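Local coordinates for 5'-tyrosyl-DNA phosphodiesterase (Caenorhabditis elegans, PDB 4FVA), which belongs to the endonuclease/exonuclease/phosphatase family, with a DNase I-like fold, and carries a bound magnesium ion, at residues C77-I83 against M104-Q109. Residues are numbered along the deposited sequence; the frame is centred on the assembly and turned at random.
Sequences CQYYTAI and MYRTLQ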
loop_
_atom_site.group_PDB
_atom_site.type_symbol
_atom_site.label_atom_id
_atom_site.label_comp_id
_atom_site.label_asym_id
_atom_site.label_seq_id
_atom_site.Cartn_x
_atom_site.Cartn_y
_atom_site.Cartn_z
ATOM N N CYS A 77 2.790 18.003 4.843
ATOM C CA CYS A 77 2.282 18.277 3.497
ATOM C C CYS A 77 0.765 18.064 3.491
ATOM O O CYS A 77 0.218 17.510 4.453
ATOM C CB CYS A 77 2.981 17.356 2.491
ATOM S SG CYS A 77 2.469 17.469 0.743
ATOM N N GLN A 78 0.075 18.491 2.437
ATOM C CA GLN A 78 -1.397 18.324 2.392
ATOM C C GLN A 78 -1.821 16.867 2.656
ATOM O O GLN A 78 -2.772 16.601 3.403
ATOM C CB GLN A 78 -1.952 18.799 1.051
ATOM C CG GLN A 78 -3.485 18.797 0.970
ATOM C CD GLN A 78 -3.989 18.941 -0.454
ATOM O OE1 GLN A 78 -3.206 19.177 -1.375
ATOM N NE2 GLN A 78 -5.297 18.762 -0.651
ATOM N N TYR A 79 -1.149 15.927 1.994
ATOM C CA TYR A 79 -1.334 14.499 2.273
ATOM C C TYR A 79 -0.062 13.736 1.907
ATOM O O TYR A 79 0.791 14.253 1.183
ATOM C CB TYR A 79 -2.576 13.947 1.559
ATOM C CG TYR A 79 -2.542 14.085 0.057
ATOM C CD1 TYR A 79 -2.689 15.325 -0.548
ATOM C CD2 TYR A 79 -2.393 12.966 -0.754
ATOM C CE1 TYR A 79 -2.671 15.451 -1.935
ATOM C CE2 TYR A 79 -2.365 13.079 -2.131
ATOM C CZ TYR A 79 -2.509 14.326 -2.718
ATOM O OH TYR A 79 -2.499 14.434 -4.097
ATOM N N TYR A 80 0.098 12.529 2.438
ATOM C CA TYR A 80 1.378 11.839 2.313
ATOM C C TYR A 80 1.182 10.345 2.580
ATOM O O TYR A 80 0.042 9.882 2.743
ATOM C CB TYR A 80 2.407 12.461 3.277
ATOM C CG TYR A 80 1.854 12.726 4.676
ATOM C CD1 TYR A 80 1.919 11.754 5.671
ATOM C CD2 TYR A 80 1.260 13.945 4.990
ATOM C CE1 TYR A 80 1.391 11.986 6.948
ATOM C CE2 TYR A 80 0.746 14.192 6.260
ATOM C CZ TYR A 80 0.808 13.211 7.229
ATOM O OH TYR A 80 0.289 13.459 8.491
ATOM N N THR A 81 2.265 9.578 2.559
ATOM C CA THR A 81 2.140 8.146 2.788
ATOM C C THR A 81 2.824 7.739 4.090
ATOM O O THR A 81 3.530 8.538 4.706
ATOM C CB THR A 81 2.708 7.328 1.617
ATOM O OG1 THR A 81 4.108 7.590 1.488
ATOM C CG2 THR A 81 2.002 7.714 0.318
ATOM N N ALA A 82 2.615 6.499 4.511
ATOM C CA ALA A 82 3.289 6.005 5.703
ATOM C C ALA A 82 3.645 4.536 5.518
ATOM O O ALA A 82 2.940 3.796 4.820
ATOM C CB ALA A 82 2.415 6.200 6.944
ATOM N N ILE A 83 4.735 4.120 6.158
ATOM C CA ILE A 83 5.069 2.707 6.245
ATOM C C ILE A 83 5.202 2.389 7.726
ATOM O O ILE A 83 5.956 3.064 8.442
ATOM C CB ILE A 83 6.393 2.386 5.503
ATOM C CG1 ILE A 83 6.284 2.789 4.019
ATOM C CG2 ILE A 83 6.762 0.885 5.643
ATOM C CD1 ILE A 83 7.553 2.540 3.223
ATOM N N MET A 104 1.273 16.460 -7.752
ATOM C CA MET A 104 0.485 16.056 -6.587
ATOM C C MET A 104 1.337 15.602 -5.379
ATOM O O MET A 104 0.875 14.834 -4.519
ATOM C CB MET A 104 -0.510 14.966 -7.010
ATOM C CG MET A 104 -1.477 15.412 -8.099
ATOM S SD MET A 104 -2.590 14.088 -8.632
ATOM C CE MET A 104 -3.226 14.784 -10.163
ATOM N N TYR A 105 2.574 16.098 -5.325
ATOM C CA TYR A 105 3.530 15.825 -4.242
ATOM C C TYR A 105 3.768 14.328 -4.053
ATOM O O TYR A 105 4.034 13.882 -2.928
ATOM C CB TYR A 105 3.066 16.398 -2.894
ATOM C CG TYR A 105 2.397 17.748 -2.965
ATOM C CD1 TYR A 105 3.090 18.882 -3.378
ATOM C CD2 TYR A 105 1.066 17.891 -2.586
ATOM C CE1 TYR A 105 2.461 20.121 -3.433
ATOM C CE2 TYR A 105 0.428 19.118 -2.639
ATOM C CZ TYR A 105 1.128 20.230 -3.058
ATOM O OH TYR A 105 0.487 21.451 -3.103
ATOM N N ARG A 106 3.654 13.554 -5.130
ATOM C CA ARG A 106 3.756 12.105 -5.014
ATOM C C ARG A 106 5.206 11.665 -4.937
ATOM O O ARG A 106 6.097 12.290 -5.539
ATOM C CB ARG A 106 3.012 11.414 -6.162
ATOM C CG ARG A 106 1.542 11.833 -6.275
ATOM C CD ARG A 106 0.760 11.617 -4.962
ATOM N NE ARG A 106 -0.586 12.197 -5.046
ATOM C CZ ARG A 106 -1.608 11.603 -5.655
ATOM N NH1 ARG A 106 -1.428 10.411 -6.211
ATOM N NH2 ARG A 106 -2.805 12.192 -5.707
ATOM N N THR A 107 5.433 10.562 -4.218
ATOM C CA THR A 107 6.768 10.139 -3.853
ATOM C C THR A 107 6.886 8.625 -3.921
ATOM O O THR A 107 5.885 7.898 -3.867
ATOM C CB THR A 107 7.086 10.553 -2.393
ATOM O OG1 THR A 107 6.079 9.996 -1.523
ATOM C CG2 THR A 107 7.087 12.087 -2.235
ATOM N N LEU A 108 8.119 8.147 -4.001
ATOM C CA LEU A 108 8.380 6.730 -3.777
ATOM C C LEU A 108 9.053 6.674 -2.428
ATOM O O LEU A 108 10.176 7.163 -2.261
ATOM C CB LEU A 108 9.287 6.161 -4.865
ATOM C CG LEU A 108 9.658 4.683 -4.758
ATOM C CD1 LEU A 108 8.398 3.850 -4.682
ATOM C CD2 LEU A 108 10.481 4.279 -5.982
ATOM N N GLN A 109 8.348 6.102 -1.458
ATOM C CA GLN A 109 8.843 6.012 -0.084
ATOM C C GLN A 109 9.505 4.658 0.103
ATOM O O GLN A 109 8.858 3.620 -0.067
ATOM C CB GLN A 109 7.693 6.184 0.918
ATOM C CG GLN A 109 8.124 6.116 2.395
ATOM C CD GLN A 109 6.954 6.231 3.343
ATOM O OE1 GLN A 109 5.814 5.940 2.964
ATOM N NE2 GLN A 109 7.222 6.645 4.588
HETATM O O HOH W 1 1.002 13.566 -2.026
HETATM O O HOH W 2 3.561 14.009 -0.184
HETATM O O HOH W 3 4.903 7.525 -1.121
#
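Tyr79 holds CG between its backbone N and carbonyl carbon (chi1 60°), and Arg106 bends at chi2 (-55°); together these turns bring the phenol oxygen to the guanidinium edge. Arg106 grips that one oxygen side-on with two nitrogens. NH2 of Arg106 lies 2.8 Å from OH of Tyr79, and NE of Arg106 makes the longer, more bent second bond. The oxygen sits nearly in the guanidinium plane, while the ring is turned steeply against it. NH2 of Arg106 also bonds to Ser129 OG, and NH1 to His126 O. Together with the double grip, these bonds should limit rotation of the guanidinium.

Between the backbones, one water lies within hydrogen-bonding distance of Tyr79 O and Met104 O, and a second of Tyr79 O and Tyr105 O. These waters have more acceptors near them than protons to give. At the more exposed end, SG of Cys77 meets the Tyr105 ring obliquely, a sulfur-aromatic contact, 3.6 Å from CD2 of Tyr105. OE1 of Gln78 approaches the same ring at its edge.

Further in, Gln109 is stretched out, and OE1 of Gln109 takes a hydrogen bond from OG1 of Thr81 at 2.8 Å. The hydroxyl stands above the carbonyl plane, away from the lone-pair directions. NE2 of Gln109 bonds to Tyr71 O and His94 NE2, so this buried amide has partners at both ends. CG1 of Ile83 packs against the amide, 3.6 Å from CD of Gln109. Water 3 donates to Thr81 OG1 and Thr107 O and accepts from Thr107 OG1.

Tyr79 also touches Glu52, which binds the magnesium ion. Strands 80-83 and 107-109 run nearly parallel, 10° apart, with axes 8.5 Å from each other. They belong to different sheets, and the contact between them is made by side chains and bridging waters. This is the facing-sheet packing of the DNase I-like beta sandwich.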